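Local coordinates for ABC transporter substrate binding protein (Ribose) (Agrobacterium vitis, PDB 4WUT) that binds a sugar, here D-fucose, and probably hands such carbohydrates to an ABC transporter for uptake into the cell, at residues A[236-246]-A[257-265]. Residues are numbered along the deposited sequence; the frame is centred on the assembly and turned at random.
Sequences AGKLVAIGFDG and GTLEATVVQ. With FCB (beta-D-fucopyranose), chain E.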
loop_
_atom_site.group_PDB
_atom_site.type_symbol
_atom_site.label_atom_id
_atom_site.label_comp_id
_atom_site.label_asym_id
_atom_site.label_seq_id
_atom_site.Cartn_x
_atom_site.Cartn_y
_atom_site.Cartn_z
ATOM N N ALA A 236 22.989 -10.337 -0.110
ATOM C CA ALA A 236 22.726 -9.053 -0.749
ATOM C C ALA A 236 23.447 -8.982 -2.089
ATOM O O ALA A 236 24.649 -9.224 -2.172
ATOM C CB ALA A 236 23.146 -7.900 0.153
ATOM N N GLY A 237 22.704 -8.651 -3.142
ATOM C CA GLY A 237 23.289 -8.561 -4.472
ATOM C C GLY A 237 23.449 -9.906 -5.176
ATOM O O GLY A 237 23.854 -9.946 -6.336
ATOM N N LYS A 238 23.116 -11.000 -4.495
ATOM C CA LYS A 238 23.253 -12.351 -5.059
ATOM C C LYS A 238 21.923 -12.907 -5.570
ATOM O O LYS A 238 21.854 -14.035 -6.060
ATOM C CB LYS A 238 23.830 -13.318 -4.031
ATOM C CG LYS A 238 25.218 -12.951 -3.552
ATOM C CD LYS A 238 25.798 -14.042 -2.670
ATOM C CE LYS A 238 27.142 -13.641 -2.086
ATOM N NZ LYS A 238 28.121 -13.301 -3.150
ATOM N N LEU A 239 20.875 -12.116 -5.418
ATOM C CA LEU A 239 19.609 -12.343 -6.102
ATOM C C LEU A 239 18.953 -10.986 -6.242
ATOM O O LEU A 239 19.339 -10.029 -5.570
ATOM C CB LEU A 239 18.697 -13.336 -5.371
ATOM C CG LEU A 239 17.970 -12.905 -4.099
ATOM C CD1 LEU A 239 16.936 -13.971 -3.734
ATOM C CD2 LEU A 239 18.971 -12.697 -2.971
ATOM N N VAL A 240 17.974 -10.903 -7.137
ATOM C CA VAL A 240 17.333 -9.652 -7.478
ATOM C C VAL A 240 16.107 -9.447 -6.598
ATOM O O VAL A 240 15.143 -10.193 -6.673
ATOM C CB VAL A 240 16.906 -9.655 -8.960
ATOM C CG1 VAL A 240 16.205 -8.361 -9.335
ATOM C CG2 VAL A 240 18.123 -9.874 -9.879
ATOM N N ALA A 241 16.148 -8.405 -5.793
ATOM C CA ALA A 241 15.064 -8.089 -4.896
ATOM C C ALA A 241 14.355 -6.794 -5.301
ATOM O O ALA A 241 15.013 -5.758 -5.573
ATOM C CB ALA A 241 15.594 -7.984 -3.475
ATOM N N ILE A 242 13.027 -6.857 -5.391
ATOM C CA ILE A 242 12.218 -5.702 -5.738
ATOM C C ILE A 242 11.192 -5.464 -4.642
ATOM O O ILE A 242 10.552 -6.405 -4.216
ATOM C CB ILE A 242 11.572 -5.880 -7.124
ATOM C CG1 ILE A 242 12.704 -5.944 -8.176
ATOM C CG2 ILE A 242 10.588 -4.763 -7.421
ATOM C CD1 ILE A 242 12.268 -5.912 -9.599
ATOM N N GLY A 243 11.067 -4.221 -4.189
ATOM C CA GLY A 243 10.122 -3.906 -3.134
ATOM C C GLY A 243 9.047 -2.924 -3.550
ATOM O O GLY A 243 8.959 -2.534 -4.714
ATOM N N PHE A 244 8.198 -2.591 -2.578
ATOM C CA PHE A 244 7.252 -1.489 -2.657
ATOM C C PHE A 244 7.528 -0.538 -1.497
ATOM O O PHE A 244 7.926 -0.961 -0.401
ATOM C CB PHE A 244 5.785 -1.970 -2.600
ATOM C CG PHE A 244 5.128 -2.055 -3.950
ATOM C CD1 PHE A 244 5.474 -3.069 -4.828
ATOM C CD2 PHE A 244 4.181 -1.119 -4.356
ATOM C CE1 PHE A 244 4.883 -3.163 -6.074
ATOM C CE2 PHE A 244 3.572 -1.217 -5.596
ATOM C CZ PHE A 244 3.949 -2.236 -6.468
ATOM N N ASP A 245 7.319 0.740 -1.793
ATOM C CA ASP A 245 7.296 1.844 -0.870
ATOM C C ASP A 245 8.690 2.450 -0.658
ATOM O O ASP A 245 9.673 1.973 -1.221
ATOM C CB ASP A 245 6.538 1.475 0.412
ATOM C CG ASP A 245 5.085 1.147 0.136
ATOM O OD1 ASP A 245 4.444 1.936 -0.590
ATOM O OD2 ASP A 245 4.601 0.105 0.601
ATOM N N GLY A 246 8.759 3.532 0.104
ATOM C CA GLY A 246 9.883 4.430 -0.012
ATOM C C GLY A 246 10.348 5.096 1.262
ATOM O O GLY A 246 10.759 6.252 1.230
ATOM N N GLY A 257 22.418 -1.550 -2.703
ATOM C CA GLY A 257 22.346 -2.653 -3.649
ATOM C C GLY A 257 21.603 -3.897 -3.189
ATOM O O GLY A 257 21.539 -4.895 -3.907
ATOM N N THR A 258 21.028 -3.851 -1.998
ATOM C CA THR A 258 20.233 -4.977 -1.520
ATOM C C THR A 258 18.967 -5.159 -2.358
ATOM O O THR A 258 18.594 -6.278 -2.720
ATOM C CB THR A 258 19.859 -4.786 -0.043
ATOM O OG1 THR A 258 21.060 -4.635 0.713
ATOM C CG2 THR A 258 19.086 -5.985 0.493
ATOM N N LEU A 259 18.294 -4.049 -2.637
ATOM C CA LEU A 259 17.143 -4.035 -3.532
ATOM C C LEU A 259 17.513 -3.338 -4.838
ATOM O O LEU A 259 18.093 -2.254 -4.830
ATOM C CB LEU A 259 15.963 -3.305 -2.886
ATOM C CG LEU A 259 14.994 -4.129 -2.028
ATOM C CD1 LEU A 259 15.682 -4.858 -0.880
ATOM C CD2 LEU A 259 13.927 -3.192 -1.510
ATOM N N GLU A 260 17.150 -3.960 -5.952
ATOM C CA GLU A 260 17.345 -3.383 -7.277
ATOM C C GLU A 260 16.386 -2.226 -7.544
ATOM O O GLU A 260 16.741 -1.256 -8.208
ATOM C CB GLU A 260 17.133 -4.478 -8.318
ATOM C CG GLU A 260 17.264 -4.004 -9.728
ATOM C CD GLU A 260 18.701 -3.659 -10.100
ATOM O OE1 GLU A 260 19.652 -4.186 -9.480
ATOM O OE2 GLU A 260 18.880 -2.851 -11.026
ATOM N N ALA A 261 15.166 -2.326 -7.038
ATOM C CA ALA A 261 14.168 -1.277 -7.235
ATOM C C ALA A 261 13.140 -1.343 -6.138
ATOM O O ALA A 261 12.961 -2.392 -5.499
ATOM C CB ALA A 261 13.493 -1.411 -8.593
ATOM N N THR A 262 12.475 -0.222 -5.903
ATOM C CA THR A 262 11.265 -0.242 -5.095
ATOM C C THR A 262 10.220 0.639 -5.777
ATOM O O THR A 262 10.555 1.707 -6.287
ATOM C CB THR A 262 11.552 0.166 -3.616
ATOM O OG1 THR A 262 10.387 -0.081 -2.812
ATOM C CG2 THR A 262 11.958 1.607 -3.492
ATOM N N VAL A 263 8.961 0.165 -5.798
ATOM C CA VAL A 263 7.876 0.877 -6.460
ATOM C C VAL A 263 7.212 1.770 -5.416
ATOM O O VAL A 263 6.628 1.274 -4.437
ATOM C CB VAL A 263 6.843 -0.103 -7.082
ATOM C CG1 VAL A 263 5.740 0.640 -7.808
ATOM C CG2 VAL A 263 7.529 -1.110 -8.012
ATOM N N VAL A 264 7.265 3.069 -5.637
ATOM C CA VAL A 264 6.871 4.041 -4.641
ATOM C C VAL A 264 5.579 4.729 -5.057
ATOM O O VAL A 264 5.436 5.208 -6.183
ATOM C CB VAL A 264 7.990 5.088 -4.399
ATOM C CG1 VAL A 264 7.619 6.009 -3.246
ATOM C CG2 VAL A 264 9.321 4.382 -4.114
ATOM N N GLN A 265 4.651 4.781 -4.104
ATOM C CA GLN A 265 3.303 5.311 -4.299
ATOM C C GLN A 265 3.177 6.781 -3.885
ATOM O O GLN A 265 4.101 7.372 -3.335
ATOM C CB GLN A 265 2.299 4.483 -3.494
ATOM C CG GLN A 265 2.406 3.012 -3.685
ATOM C CD GLN A 265 1.365 2.301 -2.866
ATOM O OE1 GLN A 265 0.189 2.259 -3.236
ATOM N NE2 GLN A 265 1.767 1.790 -1.734
HETATM C C1 FCB E . 1.368 -0.008 1.228
HETATM C C2 FCB E . -0.022 -0.535 0.900
HETATM C C3 FCB E . -0.937 -0.323 1.979
HETATM C C4 FCB E . -0.364 -0.889 3.305
HETATM C C5 FCB E . 1.052 -0.264 3.442
HETATM C C6 FCB E . 1.781 -0.729 4.736
HETATM O O1 FCB E . 2.187 -0.534 0.295
HETATM O O2 FCB E . -0.475 0.213 -0.262
HETATM O O3 FCB E . -2.169 -0.999 1.616
HETATM O O4 FCB E . -0.337 -2.338 3.294
HETATM O O5 FCB E . 1.840 -0.650 2.404
HETATM O O HOH W 1 19.941 -8.562 -3.099
HETATM O O HOH W 2 18.583 -6.736 -5.575
HETATM O O HOH W 3 5.220 4.372 -1.294
#
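D245 and Q265 meet at the sugar: Q265 NE2 points one N-H at D245 OD1 (2.9 Å, 168°), on the syn lone pair of that oxygen, and the other at O2 of the fucose. The acceptor D245 OD1 lies in the plane of the amide, and carboxylate and amide are nearly coplanar. O1 of the fucose donates to D245 OD2 at 2.5 Å, so one carboxylate grips the ligand directly and also holds the amide that bonds to O2, the hydroxyl oxygen next to O1 on the sugar. Water 3, between D245 OD1 and Q265 N, and T131, bonded to Q265 OE1, fix the pair further. D245 directly follows strand 240-244 and Q265 lies on the neighbouring parallel strand 261-265, the two joined through helix 248-255 in a beta-alpha-beta crossover of this periplasmic binding protein fold. Behind them chi1 of T262 (-170°) swings OG1 across to D245 O, where it bonds at 2.7 Å in the carbonyl plane, on a lone pair, and D245 N reaches V263 O. On the sheet face that carries F244, V263 CB stands 3.6 Å over the ring centre, while A136 of helix 133-148 touches the phenyl. Further back, G243 N bonds to A261 O.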